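PDB 3GDC: multicopper oxidase, which probably oxidises phenolic substrates at a type 1 copper and passes the electrons to a copper cluster between subunits, where dioxygen is reduced to water. Local coordinates for the copper (II) ion site and the interface of chains A and C. Sequence-based numbering; all coordinates share one arbitrary frame. Chains: chain A/B/C, Multicopper oxidase.

Contact 1: the copper (II) ion site. Residues chain A 91-93, 101, 130, 132-133, 250; chain B 222-224, 244, 271. With CU (copper (II) ion), chain D; CU (copper (II) ion), chain E.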
loop_
_atom_site.group_PDB
_atom_site.type_symbol
_atom_site.label_atom_id
_atom_site.label_comp_id
_atom_site.label_asym_id
_atom_site.label_seq_id
_atom_site.Cartn_x
_atom_site.Cartn_y
_atom_site.Cartn_z
ATOM N N HIS A 91 4.600 -8.727 -22.542
ATOM C CA HIS A 91 3.273 -8.454 -22.058
ATOM C C HIS A 91 3.150 -6.970 -21.716
ATOM O O HIS A 91 3.881 -6.448 -20.861
ATOM C CB HIS A 91 2.974 -9.305 -20.823
ATOM C CG HIS A 91 1.722 -8.901 -20.133
ATOM N ND1 HIS A 91 0.480 -9.039 -20.714
ATOM C CD2 HIS A 91 1.517 -8.308 -18.935
ATOM C CE1 HIS A 91 -0.441 -8.576 -19.890
ATOM N NE2 HIS A 91 0.162 -8.120 -18.807
ATOM N N PHE A 92 2.232 -6.283 -22.382
ATOM C CA PHE A 92 2.022 -4.865 -22.130
ATOM C C PHE A 92 0.916 -4.628 -21.106
ATOM O O PHE A 92 -0.082 -5.352 -21.078
ATOM C CB PHE A 92 1.660 -4.134 -23.432
ATOM C CG PHE A 92 2.838 -3.810 -24.285
ATOM C CD1 PHE A 92 3.431 -2.546 -24.222
ATOM C CD2 PHE A 92 3.367 -4.761 -25.152
ATOM C CE1 PHE A 92 4.533 -2.236 -25.016
ATOM C CE2 PHE A 92 4.480 -4.455 -25.949
ATOM C CZ PHE A 92 5.057 -3.194 -25.872
ATOM N N HIS A 93 1.096 -3.607 -20.274
ATOM C CA HIS A 93 0.012 -3.077 -19.462
ATOM C C HIS A 93 -0.663 -2.026 -20.326
ATOM O O HIS A 93 -0.074 -1.003 -20.654
ATOM C CB HIS A 93 0.537 -2.470 -18.155
ATOM C CG HIS A 93 0.874 -3.484 -17.107
ATOM N ND1 HIS A 93 0.310 -3.462 -15.850
ATOM C CD2 HIS A 93 1.704 -4.555 -17.129
ATOM C CE1 HIS A 93 0.792 -4.461 -15.135
ATOM N NE2 HIS A 93 1.636 -5.146 -15.890
ATOM N N ASP A 101 -1.418 -10.284 -26.088
ATOM C CA ASP A 101 -1.214 -10.084 -24.654
ATOM C C ASP A 101 0.137 -10.618 -24.164
ATOM O O ASP A 101 0.541 -10.359 -23.023
ATOM C CB ASP A 101 -2.388 -10.757 -23.917
ATOM C CG ASP A 101 -2.338 -10.586 -22.422
ATOM O OD1 ASP A 101 -2.341 -9.437 -21.938
ATOM O OD2 ASP A 101 -2.326 -11.625 -21.732
ATOM N N LEU A 130 3.592 0.127 -18.497
ATOM C CA LEU A 130 4.821 -0.649 -18.516
ATOM C C LEU A 130 4.606 -1.902 -19.344
ATOM O O LEU A 130 3.471 -2.219 -19.737
ATOM C CB LEU A 130 5.271 -1.009 -17.083
ATOM C CG LEU A 130 4.414 -1.963 -16.228
ATOM C CD1 LEU A 130 5.312 -2.749 -15.222
ATOM C CD2 LEU A 130 3.307 -1.259 -15.498
ATOM N N HIS A 132 6.532 -6.081 -19.729
ATOM C CA HIS A 132 7.527 -7.023 -19.221
ATOM C C HIS A 132 7.298 -8.405 -19.787
ATOM O O HIS A 132 6.246 -8.676 -20.374
ATOM C CB HIS A 132 7.529 -7.054 -17.677
ATOM C CG HIS A 132 6.209 -7.418 -17.069
ATOM N ND1 HIS A 132 5.765 -8.720 -16.976
ATOM C CD2 HIS A 132 5.242 -6.648 -16.519
ATOM C CE1 HIS A 132 4.574 -8.735 -16.403
ATOM N NE2 HIS A 132 4.237 -7.491 -16.111
ATOM N N CYS A 133 8.280 -9.282 -19.635
ATOM C CA CYS A 133 8.126 -10.639 -20.133
ATOM C C CYS A 133 7.104 -11.404 -19.294
ATOM O O CYS A 133 6.984 -11.177 -18.082
ATOM C CB CYS A 133 9.475 -11.368 -20.139
ATOM S SG CYS A 133 9.346 -13.068 -20.724
ATOM N N GLN A 250 4.441 -4.099 -6.974
ATOM C CA GLN A 250 4.910 -4.375 -8.333
ATOM C C GLN A 250 3.745 -4.241 -9.313
ATOM O O GLN A 250 2.651 -4.756 -9.055
ATOM C CB GLN A 250 5.514 -5.772 -8.427
ATOM C CG GLN A 250 6.255 -5.997 -9.735
ATOM C CD GLN A 250 6.577 -7.448 -9.992
ATOM O OE1 GLN A 250 5.692 -8.309 -9.993
ATOM N NE2 GLN A 250 7.851 -7.733 -10.233
ATOM N N HIS B 222 -4.395 -7.907 -10.527
ATOM C CA HIS B 222 -4.098 -7.381 -11.855
ATOM C C HIS B 222 -4.919 -8.141 -12.887
ATOM O O HIS B 222 -5.065 -9.349 -12.793
ATOM C CB HIS B 222 -2.597 -7.497 -12.168
ATOM C CG HIS B 222 -2.252 -7.178 -13.591
ATOM N ND1 HIS B 222 -2.548 -5.963 -14.172
ATOM C CD2 HIS B 222 -1.646 -7.916 -14.551
ATOM C CE1 HIS B 222 -2.144 -5.967 -15.429
ATOM N NE2 HIS B 222 -1.588 -7.139 -15.682
ATOM N N ILE B 223 -5.460 -7.411 -13.853
ATOM C CA ILE B 223 -6.154 -8.019 -14.986
ATOM C C ILE B 223 -5.447 -7.661 -16.310
ATOM O O ILE B 223 -5.191 -6.484 -16.583
ATOM C CB ILE B 223 -7.641 -7.588 -15.024
ATOM C CG1 ILE B 223 -8.312 -8.058 -16.320
ATOM C CG2 ILE B 223 -7.783 -6.086 -14.882
ATOM C CD1 ILE B 223 -8.540 -9.504 -16.379
ATOM N N HIS B 224 -5.149 -8.677 -17.116
ATOM C CA HIS B 224 -4.492 -8.487 -18.422
ATOM C C HIS B 224 -5.369 -7.740 -19.416
ATOM O O HIS B 224 -6.565 -8.007 -19.512
ATOM C CB HIS B 224 -4.140 -9.828 -19.044
ATOM C CG HIS B 224 -2.943 -10.489 -18.439
ATOM N ND1 HIS B 224 -2.103 -11.294 -19.174
ATOM C CD2 HIS B 224 -2.442 -10.470 -17.180
ATOM C CE1 HIS B 224 -1.136 -11.747 -18.395
ATOM N NE2 HIS B 224 -1.318 -11.260 -17.181
ATOM N N ASP B 244 -5.124 -0.932 -13.867
ATOM C CA ASP B 244 -5.181 -2.372 -14.083
ATOM C C ASP B 244 -4.617 -3.187 -12.919
ATOM O O ASP B 244 -4.610 -4.415 -12.985
ATOM C CB ASP B 244 -4.462 -2.770 -15.378
ATOM C CG ASP B 244 -2.989 -2.359 -15.390
ATOM O OD1 ASP B 244 -2.411 -2.146 -14.306
ATOM O OD2 ASP B 244 -2.403 -2.260 -16.487
ATOM N N HIS B 271 -0.347 -9.456 -8.638
ATOM C CA HIS B 271 0.904 -9.022 -9.249
ATOM C C HIS B 271 2.094 -9.269 -8.306
ATOM O O HIS B 271 3.204 -8.788 -8.538
ATOM C CB HIS B 271 0.838 -7.571 -9.746
ATOM C CG HIS B 271 1.680 -7.327 -10.961
ATOM N ND1 HIS B 271 3.040 -7.556 -10.978
ATOM C CD2 HIS B 271 1.355 -6.912 -12.210
ATOM C CE1 HIS B 271 3.517 -7.287 -12.182
ATOM N NE2 HIS B 271 2.516 -6.885 -12.945
HETATM CU CU CU D . 2.625 -6.711 -15.053
HETATM CU CU CU E . -0.660 -7.644 -17.169
#
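A:His91 and B:His222 both hold CG anti to the backbone N, so their rings reach tip to tip from two chains onto CU (chain E). Their NE2 atoms subtend 175° at this ion, a linear pair, with A:His91 NE2 at 1.9 Å from CU (chain E). A:His93 turns CG beside its backbone N and A:His132 takes the crowded first torsion; with B:His271 they place three NE2 atoms around CU (chain D) at angles of 117° to 121°, nearly trigonal among the ligands seen. CU (chain D) and CU (chain E) stand 4.0 Å apart, both partly occupied. The far nitrogens fix ring rotation: A:His91 ND1 meets the A:Asp101 carbonyl O in plane at 2.7 Å, B:His222 ND1 approaches B:Asp244 O from above the carbonyl plane, and B:His271 ND1 bonds A:Gln250 OE1 at 2.9 Å. B:His224 lies obliquely over the A:His91 ring, and its ND1 uses the syn lone pair of A:Asp101 OD2 at 2.6 Å; its NE2, 3.7 Å from CU (chain E), does not bind that ion and may serve another copper. The pair fits part of the trinuclear centre of multicopper oxidases, set between strands 91-92 and 127-132 of chain A and strand 218-223 of chain B.

Contact 2: the interface of chains A and C. Residues chain A 273, 277; chain C 136-139, 142, 214, 250.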
loop_
_atom_site.group_PDB
_atom_site.type_symbol
_atom_site.label_atom_id
_atom_site.label_comp_id
_atom_site.label_asym_id
_atom_site.label_seq_id
_atom_site.Cartn_x
_atom_site.Cartn_y
_atom_site.Cartn_z
ATOM N N THR A 273 14.185 1.677 4.369
ATOM C CA THR A 273 15.609 1.933 4.613
ATOM C C THR A 273 16.558 0.852 4.071
ATOM O O THR A 273 17.614 1.172 3.539
ATOM C CB THR A 273 15.882 2.218 6.120
ATOM O OG1 THR A 273 15.860 0.992 6.864
ATOM C CG2 THR A 273 14.827 3.158 6.667
ATOM N N GLU A 277 19.729 1.730 1.442
ATOM C CA GLU A 277 21.111 1.445 1.803
ATOM C C GLU A 277 21.760 0.417 0.879
ATOM O O GLU A 277 22.981 0.219 0.906
ATOM C CB GLU A 277 21.206 1.046 3.287
ATOM C CG GLU A 277 20.835 2.209 4.215
ATOM C CD GLU A 277 21.473 2.119 5.595
ATOM O OE1 GLU A 277 21.902 3.179 6.114
ATOM O OE2 GLU A 277 21.537 0.998 6.155
ATOM N N SER C 136 23.496 7.909 9.145
ATOM C CA SER C 136 23.770 6.512 8.794
ATOM C C SER C 136 24.528 5.811 9.922
ATOM O O SER C 136 25.362 6.440 10.574
ATOM C CB SER C 136 24.534 6.420 7.475
ATOM O OG SER C 136 23.712 6.882 6.421
ATOM N N PRO C 137 24.227 4.516 10.179
ATOM C CA PRO C 137 23.235 3.668 9.500
ATOM C C PRO C 137 21.796 4.078 9.810
ATOM O O PRO C 137 21.434 4.229 10.975
ATOM C CB PRO C 137 23.529 2.266 10.050
ATOM C CG PRO C 137 24.159 2.503 11.376
ATOM C CD PRO C 137 24.933 3.785 11.252
ATOM N N LEU C 138 20.992 4.242 8.762
ATOM C CA LEU C 138 19.632 4.789 8.881
ATOM C C LEU C 138 18.660 3.990 9.743
ATOM O O LEU C 138 17.868 4.578 10.478
ATOM C CB LEU C 138 19.007 5.007 7.496
ATOM C CG LEU C 138 19.517 6.171 6.646
ATOM C CD1 LEU C 138 19.101 5.970 5.176
ATOM C CD2 LEU C 138 19.027 7.526 7.196
ATOM N N ALA C 139 18.704 2.662 9.644
ATOM C CA ALA C 139 17.733 1.818 10.345
ATOM C C ALA C 139 17.744 2.005 11.870
ATOM O O ALA C 139 16.700 2.324 12.447
ATOM C CB ALA C 139 17.890 0.343 9.956
ATOM N N ILE C 142 16.583 5.667 13.142
ATOM C CA ILE C 142 15.138 5.850 13.282
ATOM C C ILE C 142 14.587 4.883 14.327
ATOM O O ILE C 142 13.845 5.288 15.214
ATOM C CB ILE C 142 14.370 5.619 11.955
ATOM C CG1 ILE C 142 14.926 6.504 10.838
ATOM C CG2 ILE C 142 12.869 5.881 12.160
ATOM C CD1 ILE C 142 14.557 6.013 9.424
ATOM N N GLU C 214 9.920 0.643 11.410
ATOM C CA GLU C 214 11.090 0.203 10.654
ATOM C C GLU C 214 11.022 -1.311 10.396
ATOM O O GLU C 214 10.268 -2.022 11.063
ATOM C CB GLU C 214 12.372 0.593 11.428
ATOM C CG GLU C 214 13.687 0.417 10.680
ATOM C CD GLU C 214 13.649 1.021 9.288
ATOM O OE1 GLU C 214 13.809 2.254 9.187
ATOM O OE2 GLU C 214 13.449 0.265 8.300
ATOM N N GLN C 250 6.356 3.176 5.937
ATOM C CA GLN C 250 7.111 4.110 6.777
ATOM C C GLN C 250 7.175 5.499 6.116
ATOM O O GLN C 250 7.474 5.622 4.921
ATOM C CB GLN C 250 8.508 3.581 7.086
ATOM C CG GLN C 250 9.196 4.333 8.257
ATOM C CD GLN C 250 10.681 4.033 8.370
ATOM O OE1 GLN C 250 11.173 3.635 9.440
ATOM N NE2 GLN C 250 11.409 4.230 7.280
HETATM O O HOH W 1 14.298 -1.517 6.203
HETATM O O HOH W 2 11.913 1.598 6.489
#
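The methyl CG2 of A:Thr273 forms the small apolar centre, lying 4.0 Å from the C:Ile142 tip CD1. It points away from its own carbonyl carbon, beside the backbone N, and the aliphatic CB of C:Ala139 lies near the hydroxyl on the same threonine. Around this core, C:Glu214 reaches A:Thr273 tip to tip: its CG is anti to the backbone N (chi1 -170°), and the bend at chi2 of 49° lifts the carboxylate toward the threonine. The hydroxyl OG1 of A:Thr273 donates to C:Glu214 OE2 at 2.9 Å, coming from above the carboxylate plane. Two waters reinforce the same oxygen. Water 2 lies 2.7 Å from C:Glu214 OE2 and also pairs with the backbone N of A:Thr273, at the start of helix 273-276, while water 1 bridges OE2 to OG1; OE2 thus meets at least three polar partners. Farther out, the extended side chain of A:Glu277 brings OE1 to the backbone N of C:Leu138 at 3.0 Å. That bond is nearly straight, 171° at the hydrogen, although it meets OE1 from above the carboxylate plane. Its donor opens helix 138-143, so the helix N-terminus would probably favour a charged carboxylate. The patch hides 227 Å² in all and, as part of a larger A-C interface, probably helps to fix the subunits in the trimer expected for a two-domain oxidase.

Contact 3: the interface of chains A and C. Residues chain A 222, 225-227, 244-245; chain C 91, 93-95, 125, 129, 233, 235, 253.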
loop_
_atom_site.group_PDB
_atom_site.type_symbol
_atom_site.label_atom_id
_atom_site.label_comp_id
_atom_site.label_asym_id
_atom_site.label_seq_id
_atom_site.Cartn_x
_atom_site.Cartn_y
_atom_site.Cartn_z
ATOM N N HIS A 222 10.520 8.714 -1.708
ATOM C CA HIS A 222 10.452 9.920 -0.888
ATOM C C HIS A 222 11.458 10.932 -1.391
ATOM O O HIS A 222 12.568 10.562 -1.745
ATOM C CB HIS A 222 10.750 9.588 0.586
ATOM C CG HIS A 222 10.914 10.800 1.455
ATOM N ND1 HIS A 222 9.914 11.733 1.627
ATOM C CD2 HIS A 222 11.962 11.236 2.193
ATOM C CE1 HIS A 222 10.337 12.692 2.431
ATOM N NE2 HIS A 222 11.576 12.413 2.791
ATOM N N GLY A 225 12.716 17.615 1.466
ATOM C CA GLY A 225 12.430 19.051 1.385
ATOM C C GLY A 225 11.379 19.486 0.381
ATOM O O GLY A 225 11.222 20.682 0.118
ATOM N N ASN A 226 10.646 18.523 -0.173
ATOM C CA ASN A 226 9.760 18.799 -1.294
ATOM C C ASN A 226 8.478 17.980 -1.223
ATOM O O ASN A 226 8.430 16.952 -0.546
ATOM C CB ASN A 226 10.504 18.541 -2.607
ATOM C CG ASN A 226 11.515 19.632 -2.917
ATOM O OD1 ASN A 226 11.175 20.651 -3.509
ATOM N ND2 ASN A 226 12.757 19.429 -2.497
ATOM N N PHE A 227 7.443 18.457 -1.909
ATOM C CA PHE A 227 6.160 17.784 -1.980
ATOM C C PHE A 227 5.753 17.717 -3.445
ATOM O O PHE A 227 6.152 18.574 -4.240
ATOM C CB PHE A 227 5.107 18.542 -1.172
ATOM C CG PHE A 227 5.107 18.189 0.282
ATOM C CD1 PHE A 227 6.155 18.592 1.102
ATOM C CD2 PHE A 227 4.074 17.430 0.828
ATOM C CE1 PHE A 227 6.171 18.246 2.447
ATOM C CE2 PHE A 227 4.086 17.085 2.177
ATOM C CZ PHE A 227 5.138 17.495 2.975
ATOM N N ASP A 244 4.986 13.817 0.184
ATOM C CA ASP A 244 6.419 13.656 -0.068
ATOM C C ASP A 244 6.867 12.200 -0.122
ATOM O O ASP A 244 8.029 11.933 -0.388
ATOM C CB ASP A 244 7.253 14.434 0.961
ATOM C CG ASP A 244 6.953 14.013 2.406
ATOM O OD1 ASP A 244 6.466 12.888 2.615
ATOM O OD2 ASP A 244 7.210 14.815 3.317
ATOM N N THR A 245 5.943 11.277 0.147
ATOM C CA THR A 245 6.233 9.843 0.177
ATOM C C THR A 245 5.067 9.078 -0.446
ATOM O O THR A 245 3.919 9.303 -0.077
ATOM C CB THR A 245 6.427 9.333 1.627
ATOM O OG1 THR A 245 7.466 10.082 2.265
ATOM C CG2 THR A 245 6.805 7.854 1.646
ATOM N N HIS C 91 15.892 15.440 10.542
ATOM C CA HIS C 91 15.377 15.612 9.199
ATOM C C HIS C 91 13.870 15.781 9.270
ATOM O O HIS C 91 13.166 14.914 9.770
ATOM C CB HIS C 91 15.738 14.421 8.314
ATOM C CG HIS C 91 15.048 14.449 6.988
ATOM N ND1 HIS C 91 15.248 15.462 6.074
ATOM C CD2 HIS C 91 14.134 13.616 6.435
ATOM C CE1 HIS C 91 14.490 15.249 5.012
ATOM N NE2 HIS C 91 13.808 14.135 5.204
ATOM N N HIS C 93 10.120 16.317 7.417
ATOM C CA HIS C 93 9.263 16.187 6.247
ATOM C C HIS C 93 8.480 17.491 6.150
ATOM O O HIS C 93 7.568 17.740 6.937
ATOM C CB HIS C 93 8.318 14.994 6.408
ATOM C CG HIS C 93 8.975 13.658 6.230
ATOM N ND1 HIS C 93 8.564 12.753 5.273
ATOM C CD2 HIS C 93 10.014 13.078 6.875
ATOM C CE1 HIS C 93 9.308 11.664 5.353
ATOM N NE2 HIS C 93 10.201 11.838 6.311
ATOM N N GLY C 94 8.858 18.331 5.202
ATOM C CA GLY C 94 8.314 19.677 5.061
ATOM C C GLY C 94 9.210 20.373 4.055
ATOM O O GLY C 94 10.249 19.838 3.684
ATOM N N VAL C 95 8.810 21.556 3.607
ATOM C CA VAL C 95 9.579 22.282 2.611
ATOM C C VAL C 95 10.632 23.134 3.317
ATOM O O VAL C 95 10.310 23.867 4.258
ATOM C CB VAL C 95 8.661 23.141 1.713
ATOM C CG1 VAL C 95 9.477 24.052 0.812
ATOM C CG2 VAL C 95 7.750 22.242 0.878
ATOM N N PRO C 125 4.193 22.739 3.579
ATOM C CA PRO C 125 2.781 23.053 3.386
ATOM C C PRO C 125 2.008 22.659 4.634
ATOM O O PRO C 125 2.561 21.957 5.502
ATOM C CB PRO C 125 2.382 22.119 2.239
ATOM C CG PRO C 125 3.257 20.919 2.444
ATOM C CD PRO C 125 4.572 21.481 2.899
ATOM N N HIS C 129 2.778 15.944 9.288
ATOM C CA HIS C 129 4.126 15.618 8.887
ATOM C C HIS C 129 4.863 14.971 10.061
ATOM O O HIS C 129 4.239 14.560 11.045
ATOM C CB HIS C 129 4.845 16.879 8.391
ATOM C CG HIS C 129 4.058 17.663 7.381
ATOM N ND1 HIS C 129 3.593 17.110 6.205
ATOM C CD2 HIS C 129 3.624 18.946 7.391
ATOM C CE1 HIS C 129 2.915 18.025 5.531
ATOM N NE2 HIS C 129 2.913 19.144 6.234
ATOM N N THR C 233 -1.767 12.426 4.335
ATOM C CA THR C 233 -0.789 13.476 4.633
ATOM C C THR C 233 -1.440 14.744 5.227
ATOM O O THR C 233 -0.750 15.710 5.526
ATOM C CB THR C 233 0.117 13.790 3.390
ATOM O OG1 THR C 233 0.400 12.570 2.686
ATOM C CG2 THR C 233 1.431 14.441 3.811
ATOM N N THR C 235 -3.011 16.949 3.780
ATOM C CA THR C 235 -2.676 18.085 2.914
ATOM C C THR C 235 -3.863 18.642 2.121
ATOM O O THR C 235 -3.738 19.673 1.458
ATOM C CB THR C 235 -1.557 17.718 1.932
ATOM O OG1 THR C 235 -1.902 16.489 1.284
ATOM C CG2 THR C 235 -0.217 17.550 2.683
ATOM N N ARG C 253 1.519 9.090 6.555
ATOM C CA ARG C 253 0.755 9.606 7.679
ATOM C C ARG C 253 -0.479 10.296 7.131
ATOM O O ARG C 253 -0.572 10.570 5.936
ATOM C CB ARG C 253 1.587 10.600 8.499
ATOM C CG ARG C 253 1.910 11.921 7.824
ATOM C CD ARG C 253 3.080 11.807 6.847
ATOM N NE ARG C 253 3.537 13.120 6.387
ATOM C CZ ARG C 253 4.463 13.314 5.451
ATOM N NH1 ARG C 253 4.789 14.548 5.105
ATOM N NH2 ARG C 253 5.077 12.283 4.868
#
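OD1 of A:Asp244 is gripped by two firm donors, C:Arg253 NH2 and A:Thr245 OG1, with a weak third approach from C:His93 ND1. C:Arg253 NH2 reaches the syn lone pair of A:Asp244 OD1 at 2.7 Å in a salt bridge, while A:Thr245 OG1 meets the same A:Asp244 OD1 from above the carboxylate plane at 3.0 Å. C:Arg253 binds end-on, its NH1 meeting A:Asp244 OD2 at 3.0 Å from above the carboxylate plane, with carboxylate and guanidinium planes turned 46° apart. The crowded first torsion of A:Asp244 (chi1 57°) aims the acid across the interface. Behind the arginine, C:His129 ND1 accepts from C:Arg253 NH1 at 3.0 Å, and its NE2 donates to the C:Pro125 carbonyl O, a chain of hydrogen bonds that would hold the guanidinium in place. Replacing A:Asp244 by an alanine here would remove both carboxylate oxygens and would probably leave C:Arg253 without its intersubunit partner and loosen the orientation of C:His93. The C:His93 ring stacks on A:His222, planes 20° apart and offset so that its CE1 lies over the rim. Alongside, A:Phe227 is wedged between chains: C:Pro125 CG sits 3.7 Å over the centre of one face, A:Asp244 CB backs the other, and A:Phe227 CZ meets C:His129 CE1 at 3.4 Å in an edge-to-face contact. The patch hides 246 Å² and likely joins the subunits while bracing the copper-binding histidines.

Contact 2 and contact 3 both belong to the A-C interface, their C-alpha centres about 17 Å apart; contact 1 lies at the A-B interface, about 32 Å from contact 2 and 31 Å from contact 3. A:His91 and A:His93 of contact 1 recur as C:His91 and C:His93 in contact 3, B:His222 and B:Asp244 as A:His222 and A:Asp244, and A:Gln250 as C:Gln250 in contact 2. Chain A thus gives its A:His91 side to B and its A:His222 side to C. Contact 3 is the same kind of junction as contact 1, and its salt bridge probably steadies the equivalent histidines, which suggests that copper binding and trimer assembly are coupled.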